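Local structure of 35 kDa hemin binding protein (Porphyromonas gingivalis, 5Y1A) at residues A171-Y183 / G218-I231. The protein probably binds hemin and contributes to virulence, as a thioredoxin-domain cargo protein of the type IX secretion system with an immunoglobulin-like domain. Numbering follows the deposited sequence.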
loop_
_atom_site.group_PDB
_atom_site.type_symbol
_atom_site.label_atom_id
_atom_site.label_comp_id
_atom_site.label_asym_id
_atom_site.label_seq_id
_atom_site.Cartn_x
_atom_site.Cartn_y
_atom_site.Cartn_z
ATOM N N ALA A 171 -21.092 8.524 -17.130
ATOM C CA ALA A 171 -21.560 9.898 -17.402
ATOM C C ALA A 171 -22.164 10.643 -16.206
ATOM O O ALA A 171 -21.962 11.855 -16.036
ATOM C CB ALA A 171 -22.570 9.888 -18.591
ATOM N N ASP A 172 -22.906 9.921 -15.375
ATOM C CA ASP A 172 -23.609 10.537 -14.265
ATOM C C ASP A 172 -22.659 11.062 -13.180
ATOM O O ASP A 172 -23.037 11.906 -12.358
ATOM C CB ASP A 172 -24.643 9.577 -13.691
ATOM C CG ASP A 172 -24.022 8.312 -13.113
ATOM O OD1 ASP A 172 -23.592 7.414 -13.879
ATOM O OD2 ASP A 172 -23.973 8.218 -11.880
ATOM N N LEU A 173 -21.419 10.582 -13.207
ATOM C CA LEU A 173 -20.429 10.993 -12.230
ATOM C C LEU A 173 -19.531 12.133 -12.725
ATOM O O LEU A 173 -18.823 12.770 -11.929
ATOM C CB LEU A 173 -19.593 9.774 -11.825
ATOM C CG LEU A 173 -19.845 9.123 -10.457
ATOM C CD1 LEU A 173 -21.290 9.009 -10.036
ATOM C CD2 LEU A 173 -19.102 7.774 -10.316
ATOM N N ILE A 174 -19.547 12.395 -14.032
ATOM C CA ILE A 174 -18.606 13.372 -14.609
ATOM C C ILE A 174 -18.952 14.771 -14.099
ATOM O O ILE A 174 -20.091 15.225 -14.244
ATOM C CB ILE A 174 -18.577 13.336 -16.170
ATOM C CG1 ILE A 174 -18.166 11.946 -16.685
ATOM C CG2 ILE A 174 -17.668 14.429 -16.715
ATOM C CD1 ILE A 174 -18.225 11.781 -18.222
ATOM N N GLY A 175 -17.976 15.440 -13.485
ATOM C CA GLY A 175 -18.238 16.733 -12.853
ATOM C C GLY A 175 -18.383 16.715 -11.343
ATOM O O GLY A 175 -18.238 17.761 -10.690
ATOM N N LYS A 176 -18.660 15.541 -10.778
ATOM C CA LYS A 176 -18.783 15.395 -9.329
ATOM C C LYS A 176 -17.407 15.439 -8.672
ATOM O O LYS A 176 -16.413 15.082 -9.317
ATOM C CB LYS A 176 -19.516 14.094 -8.990
ATOM C CG LYS A 176 -20.999 14.185 -9.301
ATOM C CD LYS A 176 -21.769 12.939 -8.909
ATOM C CE LYS A 176 -23.244 13.129 -9.267
ATOM N NZ LYS A 176 -24.163 12.244 -8.477
ATOM N N PRO A 177 -17.335 15.894 -7.403
ATOM C CA PRO A 177 -16.027 15.905 -6.725
ATOM C C PRO A 177 -15.687 14.492 -6.342
ATOM O O PRO A 177 -16.255 13.947 -5.398
ATOM C CB PRO A 177 -16.246 16.776 -5.485
ATOM C CG PRO A 177 -17.688 16.863 -5.288
ATOM C CD PRO A 177 -18.407 16.428 -6.535
ATOM N N LEU A 178 -14.811 13.887 -7.124
ATOM C CA LEU A 178 -14.430 12.500 -6.884
ATOM C C LEU A 178 -12.984 12.527 -6.432
ATOM O O LEU A 178 -12.190 13.337 -6.918
ATOM C CB LEU A 178 -14.557 11.662 -8.152
ATOM C CG LEU A 178 -15.985 11.606 -8.741
ATOM C CD1 LEU A 178 -15.987 10.811 -10.058
ATOM C CD2 LEU A 178 -16.911 10.958 -7.769
ATOM N N MET A 179 -12.657 11.604 -5.529
ATOM C CA MET A 179 -11.343 11.555 -4.915
ATOM C C MET A 179 -10.671 10.226 -5.255
ATOM O O MET A 179 -11.343 9.225 -5.480
ATOM C CB MET A 179 -11.500 11.661 -3.391
ATOM C CG MET A 179 -12.379 12.819 -2.910
ATOM S SD MET A 179 -11.807 14.462 -3.467
ATOM C CE MET A 179 -10.358 14.580 -2.503
ATOM N N LEU A 180 -9.346 10.228 -5.295
ATOM C CA LEU A 180 -8.613 8.968 -5.333
ATOM C C LEU A 180 -7.672 8.843 -4.130
ATOM O O LEU A 180 -6.917 9.787 -3.796
ATOM C CB LEU A 180 -7.846 8.814 -6.654
ATOM C CG LEU A 180 -7.228 7.426 -6.763
ATOM C CD1 LEU A 180 -7.772 6.674 -7.929
ATOM C CD2 LEU A 180 -5.693 7.516 -6.780
ATOM N N THR A 181 -7.771 7.702 -3.447
ATOM C CA THR A 181 -6.853 7.376 -2.356
ATOM C C THR A 181 -6.085 6.118 -2.741
ATOM O O THR A 181 -6.658 5.176 -3.300
ATOM C CB THR A 181 -7.620 7.203 -1.019
ATOM O OG1 THR A 181 -8.159 8.475 -0.630
ATOM C CG2 THR A 181 -6.704 6.713 0.092
ATOM N N ALA A 182 -4.790 6.096 -2.442
ATOM C CA ALA A 182 -4.009 4.874 -2.652
ATOM C C ALA A 182 -3.201 4.562 -1.390
ATOM O O ALA A 182 -2.602 5.470 -0.752
ATOM C CB ALA A 182 -3.095 5.007 -3.876
ATOM N N TYR A 183 -3.174 3.277 -1.060
ATOM C CA TYR A 183 -2.422 2.756 0.069
ATOM C C TYR A 183 -1.314 1.819 -0.411
ATOM O O TYR A 183 -1.486 1.073 -1.393
ATOM C CB TYR A 183 -3.318 1.914 1.011
ATOM C CG TYR A 183 -4.494 2.608 1.650
ATOM C CD1 TYR A 183 -4.480 3.988 1.923
ATOM C CD2 TYR A 183 -5.612 1.860 2.057
ATOM C CE1 TYR A 183 -5.595 4.598 2.567
ATOM C CE2 TYR A 183 -6.702 2.447 2.681
ATOM C CZ TYR A 183 -6.698 3.818 2.930
ATOM O OH TYR A 183 -7.796 4.398 3.548
ATOM N N GLY A 218 -7.517 12.059 0.366
ATOM C CA GLY A 218 -7.479 11.763 -1.082
ATOM C C GLY A 218 -7.069 12.921 -1.969
ATOM O O GLY A 218 -7.116 14.058 -1.549
ATOM N N ASP A 219 -6.614 12.617 -3.182
ATOM C CA ASP A 219 -6.370 13.632 -4.201
ATOM C C ASP A 219 -7.634 13.831 -5.017
ATOM O O ASP A 219 -8.287 12.852 -5.369
ATOM C CB ASP A 219 -5.287 13.145 -5.175
ATOM C CG ASP A 219 -3.893 13.171 -4.569
ATOM O OD1 ASP A 219 -3.476 14.186 -3.988
ATOM O OD2 ASP A 219 -3.216 12.158 -4.689
ATOM N N ALA A 220 -7.940 15.086 -5.375
ATOM C CA ALA A 220 -9.062 15.394 -6.290
ATOM C C ALA A 220 -8.794 14.837 -7.686
ATOM O O ALA A 220 -7.711 15.027 -8.250
ATOM C CB ALA A 220 -9.297 16.936 -6.390
ATOM N N LEU A 221 -9.779 14.130 -8.242
ATOM C CA LEU A 221 -9.644 13.561 -9.584
ATOM C C LEU A 221 -10.052 14.519 -10.675
ATOM O O LEU A 221 -11.112 15.143 -10.607
ATOM C CB LEU A 221 -10.495 12.283 -9.717
ATOM C CG LEU A 221 -9.917 10.999 -9.162
ATOM C CD1 LEU A 221 -11.012 9.938 -9.096
ATOM C CD2 LEU A 221 -8.722 10.500 -10.022
ATOM N N ASN A 222 -9.225 14.592 -11.710
ATOM C CA ASN A 222 -9.514 15.376 -12.894
ATOM C C ASN A 222 -10.152 14.492 -13.944
ATOM O O ASN A 222 -9.454 13.707 -14.593
ATOM C CB ASN A 222 -8.225 15.991 -13.438
ATOM C CG ASN A 222 -7.717 17.142 -12.581
ATOM O OD1 ASN A 222 -6.558 17.154 -12.161
ATOM N ND2 ASN A 222 -8.588 18.108 -12.307
ATOM N N ILE A 223 -11.470 14.608 -14.102
ATOM C CA ILE A 223 -12.226 13.722 -14.986
ATOM C C ILE A 223 -12.439 14.437 -16.327
ATOM O O ILE A 223 -13.009 15.536 -16.352
ATOM C CB ILE A 223 -13.605 13.337 -14.344
ATOM C CG1 ILE A 223 -13.424 12.625 -12.977
ATOM C CG2 ILE A 223 -14.472 12.494 -15.306
ATOM C CD1 ILE A 223 -12.698 11.247 -13.030
ATOM N N ALA A 224 -11.954 13.833 -17.411
ATOM C CA ALA A 224 -12.154 14.378 -18.767
ATOM C C ALA A 224 -13.596 14.147 -19.278
ATOM O O ALA A 224 -14.382 13.409 -18.678
ATOM C CB ALA A 224 -11.141 13.787 -19.733
ATOM N N ALA A 225 -13.932 14.793 -20.394
ATOM C CA ALA A 225 -15.250 14.653 -21.016
ATOM C C ALA A 225 -15.651 13.215 -21.309
ATOM O O ALA A 225 -16.835 12.880 -21.218
ATOM C CB ALA A 225 -15.303 15.480 -22.311
ATOM N N ASP A 226 -14.699 12.367 -21.699
ATOM C CA ASP A 226 -14.995 10.944 -21.895
ATOM C C ASP A 226 -15.060 10.116 -20.595
ATOM O O ASP A 226 -15.228 8.883 -20.635
ATOM C CB ASP A 226 -14.042 10.307 -22.911
ATOM C CG ASP A 226 -12.605 10.204 -22.393
ATOM O OD1 ASP A 226 -12.307 10.718 -21.277
ATOM O OD2 ASP A 226 -11.778 9.592 -23.102
ATOM N N GLY A 227 -14.947 10.801 -19.457
ATOM C CA GLY A 227 -14.926 10.137 -18.152
ATOM C C GLY A 227 -13.583 9.601 -17.661
ATOM O O GLY A 227 -13.519 9.007 -16.591
ATOM N N SER A 228 -12.515 9.798 -18.432
ATOM C CA SER A 228 -11.239 9.148 -18.112
ATOM C C SER A 228 -10.429 9.997 -17.145
ATOM O O SER A 228 -10.644 11.205 -17.043
ATOM C CB SER A 228 -10.415 8.886 -19.382
ATOM O OG SER A 228 -10.083 10.099 -20.030
ATOM N N PHE A 229 -9.490 9.351 -16.454
ATOM C CA PHE A 229 -8.525 10.039 -15.578
ATOM C C PHE A 229 -7.217 9.251 -15.495
ATOM O O PHE A 229 -7.191 8.042 -15.725
ATOM C CB PHE A 229 -9.087 10.232 -14.173
ATOM C CG PHE A 229 -9.338 8.925 -13.427
ATOM C CD1 PHE A 229 -8.308 8.311 -12.703
ATOM C CD2 PHE A 229 -10.608 8.317 -13.455
ATOM C CE1 PHE A 229 -8.532 7.110 -12.001
ATOM C CE2 PHE A 229 -10.849 7.133 -12.765
ATOM C CZ PHE A 229 -9.794 6.513 -12.043
ATOM N N THR A 230 -6.149 9.962 -15.135
ATOM C CA THR A 230 -4.833 9.369 -14.917
ATOM C C THR A 230 -4.168 10.107 -13.768
ATOM O O THR A 230 -4.140 11.341 -13.769
ATOM C CB THR A 230 -3.911 9.486 -16.161
ATOM O OG1 THR A 230 -4.518 8.843 -17.285
ATOM C CG2 THR A 230 -2.560 8.803 -15.900
ATOM N N ILE A 231 -3.668 9.354 -12.785
ATOM C CA ILE A 231 -2.862 9.913 -11.689
ATOM C C ILE A 231 -1.604 9.055 -11.614
ATOM O O ILE A 231 -1.711 7.833 -11.629
ATOM C CB ILE A 231 -3.615 9.864 -10.310
ATOM C CG1 ILE A 231 -4.703 10.951 -10.287
ATOM C CG2 ILE A 231 -2.627 10.021 -9.121
ATOM C CD1 ILE A 231 -5.260 11.297 -8.909
HETATM O O HOH W 1 -12.968 15.731 -8.599
HETATM O O HOH W 2 -4.008 9.646 -4.357
#
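Leu180 O is gripped twice: Asp219 N donates to it at 2.9 Å from a position tilted 24° off the carbonyl plane, and a water donates to it at 3.0 Å. The same water donates to Asp219 OD2, tying that carboxylate to the neighbouring strand; OD2 also forms a salt bridge with Lys233. The return bond from Leu180 N to Asp219 O lies in the carbonyl plane and is nearly straight (168° at the hydrogen), which makes Leu180 and Asp219 an antiparallel hydrogen-bonded pair. Met179 and Ala220 follow as a non-hydrogen-bonded pair. A further backbone bond joins Leu221 N to Leu178 O, while a second water accepts from Leu178 N and can donate to Leu221 O.

Met179, bent at both chi2 and chi3, curls over the edge strand on the Ala220 side: SD lies 4.0 Å from Ala220 CA and CE reaches Gly218 O. On the other side, the Leu180 side chain points inward. Its CB lies 3.9 Å from Leu221 CD2 and also meets Ile231 CD1. CG lies anti to the backbone N (chi1 -173°), which carries CD1 to within 4.2 Å of Phe229 CE1, obliquely to the ring.

Farther along, Ile174 approaches Ile223 at a slant, CG1 to CG2, and its CD1 rests on the Ala224-Gly227 type I turn, 3.5 Å from Ala225 O. Gly227 N to Ala224 O closes this turn. An Asx turn overlaps its end, Ser228 N meeting Asp226 OD1 from above the carboxylate plane; Ser228 OG adds a donor on the syn lone pair.

Strand 207-220 pairs with strand 179-186 in one sheet, whereas strand 228-235 belongs to the other. Segment 218-231 thus crosses between layers, and Leu180, Leu221 and Phe229 pack between them, as expected for the core of an immunoglobulin-like beta-sandwich.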